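Local coordinates for protein aspartate--tRNA(Asp/Asn) ligase (Thermus thermophilus, PDB 1N9W) that attaches L-aspartate to both tRNA(Asp) and tRNA(Asn), first activating the amino acid with ATP as Asp-AMP and then transferring it to the acceptor end, at residues P124-Q128 against Y409-F413; A258-S262 against L340-L344. All blocks are in the same frame, centred on the assembly; numbering follows the deposited sequence.

In the fold
Both contacts belong to the class II catalytic domain, which follows the N-terminal OB-fold that binds the anticodon. From the N terminus, the chain enters helix 119-141, whose first turns supply P124-Q128. It then passes A258-S262, in the loop between helix 250-255 and strand 269-271, and reaches L340-L344, where strand 336-341 turns into strand 344-351; interaction 2 closes there. Helix 394-402 follows, and Y409-F413 at last returns to helix 119-141, closing interaction 1. The shorter loop thus sits wholly within the longer. The centres of the two contacts are about 17 Å apart and they do not touch, but both pack on helix 394-402: interaction 1 through P124, Q128 and A410, interaction 2 through W260, P261, F341 and L344.

Interaction 1. Residues P124-Q128 against Y409-F413; sequences PLKVQ and YARAF
Build P124-Q128 as helix, kinked at P124-L125, whose N atoms make no hydrogen bond to the preceding turn; Q128 N bonds to P124 O (2.9 Å). Y409-A410 are the last residues of a 3-10 segment, after which the chain is loop, with R411 in extended angles (-117/135). The backbones come nearest at P124 and A410, CA to CA 5.4 Å. L125, in the mt rotamer, makes the apolar side-chain pair, CD1 to A412 CB at 3.8 Å. L125 CD2 packs 3.3 Å from A410 O, and P124 CB 3.3 Å from Y409 O. In this buried seam of the class II synthetase core the last modelled residues lie back on helix 119-141 at the dimer interface; M186 of the second subunit packs on both L125 and F413. Water 1 donates to Q128 OE1 and to A410 O, both at 2.8 Å. Q128 is extended (chi1 and chi2 t), its NE2 3.1 Å from A410 O. The CA-to-CB bond of R411 points away from the helix; its guanidinium salt-bridges E213 and E395, a predicted ATP-binding residue.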
# COMPACT_ATOMS: atom_id res chain seq x y z
N PRO B 124 -13.16 2.04 12.26
CA PRO B 124 -12.61 3.11 11.41
C PRO B 124 -11.36 2.67 10.64
O PRO B 124 -11.12 3.13 9.51
CB PRO B 124 -12.29 4.23 12.42
CG PRO B 124 -13.29 4.00 13.52
CD PRO B 124 -13.27 2.48 13.67
N LEU B 125 -10.56 1.79 11.24
CA LEU B 125 -9.35 1.31 10.58
C LEU B 125 -9.71 0.35 9.44
O LEU B 125 -9.03 0.31 8.41
CB LEU B 125 -8.43 0.62 11.61
CG LEU B 125 -7.90 1.48 12.77
CD1 LEU B 125 -7.00 0.65 13.68
CD2 LEU B 125 -7.11 2.66 12.21
N LYS B 126 -10.78 -0.40 9.63
CA LYS B 126 -11.25 -1.36 8.63
C LYS B 126 -11.78 -0.56 7.43
O LYS B 126 -11.54 -0.92 6.28
CB LYS B 126 -12.37 -2.22 9.24
CG LYS B 126 -12.95 -3.28 8.32
CD LYS B 126 -11.91 -4.31 7.91
CE LYS B 126 -12.54 -5.47 7.14
NZ LYS B 126 -11.49 -6.32 6.48
N VAL B 127 -12.47 0.54 7.72
CA VAL B 127 -13.01 1.38 6.67
C VAL B 127 -11.86 2.07 5.94
O VAL B 127 -11.88 2.17 4.71
CB VAL B 127 -14.00 2.43 7.28
CG1 VAL B 127 -14.42 3.45 6.22
CG2 VAL B 127 -15.24 1.70 7.81
N GLN B 128 -10.85 2.50 6.68
CA GLN B 128 -9.70 3.16 6.06
C GLN B 128 -8.98 2.22 5.08
O GLN B 128 -8.55 2.64 4.01
CB GLN B 128 -8.70 3.61 7.11
CG GLN B 128 -7.54 4.41 6.53
CD GLN B 128 -6.57 4.84 7.60
OE1 GLN B 128 -5.60 4.14 7.90
NE2 GLN B 128 -6.83 6.00 8.20
N TYR B 409 -8.89 8.77 16.11
CA TYR B 409 -9.80 7.63 16.02
C TYR B 409 -9.68 6.86 14.71
O TYR B 409 -10.29 5.81 14.54
CB TYR B 409 -11.25 8.09 16.20
CG TYR B 409 -11.65 8.36 17.63
CD1 TYR B 409 -10.95 9.28 18.41
CD2 TYR B 409 -12.72 7.69 18.22
CE1 TYR B 409 -11.29 9.52 19.73
CE2 TYR B 409 -13.08 7.92 19.55
CZ TYR B 409 -12.36 8.84 20.30
OH TYR B 409 -12.68 9.07 21.62
N ALA B 410 -8.89 7.39 13.78
CA ALA B 410 -8.70 6.75 12.48
C ALA B 410 -7.26 6.28 12.36
O ALA B 410 -6.82 5.85 11.29
CB ALA B 410 -9.02 7.73 11.37
N ARG B 411 -6.53 6.35 13.47
CA ARG B 411 -5.13 5.97 13.53
C ARG B 411 -5.03 4.79 14.52
O ARG B 411 -5.63 4.83 15.59
CB ARG B 411 -4.32 7.17 14.03
CG ARG B 411 -2.81 7.06 13.93
CD ARG B 411 -2.32 7.19 12.50
NE ARG B 411 -0.86 7.30 12.43
CZ ARG B 411 -0.16 7.35 11.30
NH1 ARG B 411 -0.77 7.31 10.13
NH2 ARG B 411 1.16 7.45 11.35
N ALA B 412 -4.28 3.75 14.15
CA ALA B 412 -4.12 2.58 15.00
C ALA B 412 -3.41 2.93 16.31
O ALA B 412 -3.92 2.66 17.40
CB ALA B 412 -3.35 1.49 14.27
N PHE B 413 -2.24 3.53 16.20
CA PHE B 413 -1.47 3.91 17.38
C PHE B 413 -1.02 5.37 17.30
O PHE B 413 0.12 5.66 16.93
CB PHE B 413 -0.25 3.01 17.52
CG PHE B 413 -0.54 1.54 17.33
CD1 PHE B 413 -0.43 0.95 16.07
CD2 PHE B 413 -0.91 0.74 18.42
CE1 PHE B 413 -0.67 -0.41 15.89
CE2 PHE B 413 -1.16 -0.62 18.25
CZ PHE B 413 -1.04 -1.19 16.98
O HOH W 1 -4.31 5.50 10.03

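Interaction 2. Residues A258-S262 against L340-L344; sequences ATWPS and LFRGL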
# COMPACT_ATOMS: atom_id res chain seq x y z
N ALA B 258 -22.50 6.11 10.92
CA ALA B 258 -22.10 7.31 10.20
C ALA B 258 -23.07 7.61 9.06
O ALA B 258 -23.49 6.69 8.34
CB ALA B 258 -20.69 7.13 9.65
N THR B 259 -23.43 8.87 8.88
CA THR B 259 -24.32 9.26 7.79
C THR B 259 -23.45 9.45 6.54
O THR B 259 -22.44 10.14 6.59
CB THR B 259 -25.07 10.58 8.10
OG1 THR B 259 -24.12 11.65 8.24
CG2 THR B 259 -25.88 10.46 9.37
N TRP B 260 -23.85 8.84 5.43
CA TRP B 260 -23.05 8.95 4.21
C TRP B 260 -23.12 10.31 3.54
O TRP B 260 -24.18 10.93 3.48
CB TRP B 260 -23.45 7.86 3.22
CG TRP B 260 -22.28 7.30 2.45
CD1 TRP B 260 -22.10 7.30 1.10
CD2 TRP B 260 -21.12 6.66 3.01
NE1 TRP B 260 -20.91 6.71 0.78
CE2 TRP B 260 -20.28 6.32 1.93
CE3 TRP B 260 -20.70 6.37 4.31
CZ2 TRP B 260 -19.06 5.65 2.11
CZ3 TRP B 260 -19.49 5.71 4.49
CH2 TRP B 260 -18.67 5.38 3.40
N PRO B 261 -21.98 10.81 3.03
CA PRO B 261 -21.87 12.11 2.36
C PRO B 261 -22.60 12.14 1.03
O PRO B 261 -23.10 11.11 0.55
CB PRO B 261 -20.36 12.28 2.16
CG PRO B 261 -19.76 11.40 3.20
CD PRO B 261 -20.65 10.19 3.17
N SER B 262 -22.67 13.32 0.44
CA SER B 262 -23.30 13.51 -0.86
C SER B 262 -22.32 13.00 -1.91
O SER B 262 -21.11 13.00 -1.69
CB SER B 262 -23.61 15.00 -1.08
OG SER B 262 -22.49 15.82 -0.77
N LEU B 340 -12.32 20.67 0.56
CA LEU B 340 -12.89 20.73 1.89
C LEU B 340 -13.97 19.69 2.00
O LEU B 340 -14.91 19.66 1.20
CB LEU B 340 -13.50 22.11 2.16
CG LEU B 340 -12.51 23.27 2.25
CD1 LEU B 340 -13.29 24.54 2.58
CD2 LEU B 340 -11.47 22.98 3.32
N PHE B 341 -13.84 18.81 2.98
CA PHE B 341 -14.82 17.77 3.20
C PHE B 341 -15.48 17.99 4.54
O PHE B 341 -14.84 17.88 5.59
CB PHE B 341 -14.15 16.39 3.15
CG PHE B 341 -15.08 15.25 3.43
CD1 PHE B 341 -16.29 15.13 2.75
CD2 PHE B 341 -14.73 14.27 4.35
CE1 PHE B 341 -17.13 14.05 2.98
CE2 PHE B 341 -15.57 13.19 4.59
CZ PHE B 341 -16.77 13.08 3.91
N ARG B 342 -16.76 18.33 4.51
CA ARG B 342 -17.50 18.59 5.74
C ARG B 342 -16.78 19.57 6.66
O ARG B 342 -16.78 19.41 7.88
CB ARG B 342 -17.79 17.27 6.47
CG ARG B 342 -18.91 16.46 5.83
CD ARG B 342 -19.14 15.10 6.49
NE ARG B 342 -20.32 14.47 5.89
CZ ARG B 342 -20.70 13.21 6.09
NH1 ARG B 342 -19.99 12.41 6.89
NH2 ARG B 342 -21.79 12.75 5.49
N GLY B 343 -16.13 20.57 6.07
CA GLY B 343 -15.44 21.58 6.87
C GLY B 343 -13.96 21.37 7.11
O GLY B 343 -13.28 22.27 7.60
N LEU B 344 -13.46 20.19 6.76
CA LEU B 344 -12.05 19.90 6.97
C LEU B 344 -11.29 19.76 5.65
O LEU B 344 -11.81 19.21 4.68
CB LEU B 344 -11.90 18.63 7.80
CG LEU B 344 -10.49 18.27 8.26
CD1 LEU B 344 -9.94 19.41 9.12
CD2 LEU B 344 -10.52 16.97 9.04
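R342 reaches across to the loop and gives its NH2 to T259 O in a well-aligned hydrogen bond of 2.9 Å; a weak second bond runs from R342 NH1 to the same oxygen at 3.4 Å. The guanidinium is held from other sides as well, NE by a salt bridge to D310 and NH1 by a hydrogen bond to the carbonyl of K400. F341 to L344 form a type I' turn, a tight beta-hairpin between strands 336-341 and 344-351, closed by hydrogen bonds from F341 N to L344 O (2.7 Å) and L344 N to F341 O (2.9 Å). R342 and G343 both have positive phi, as this turn requires; the CA-to-CB bond of R342 is directed toward the loop. P261 CG touches both the guanidinium face, 3.3 Å from R342 NH2, and the ring edge, 3.5 Å from F341 CZ, at the tips of two side chains that run next to each other; W311 stacks on F341. Because the acceptor is a main-chain carbonyl, the bond ties the arginine to the loop backbone and needs nothing of the T259 side chain.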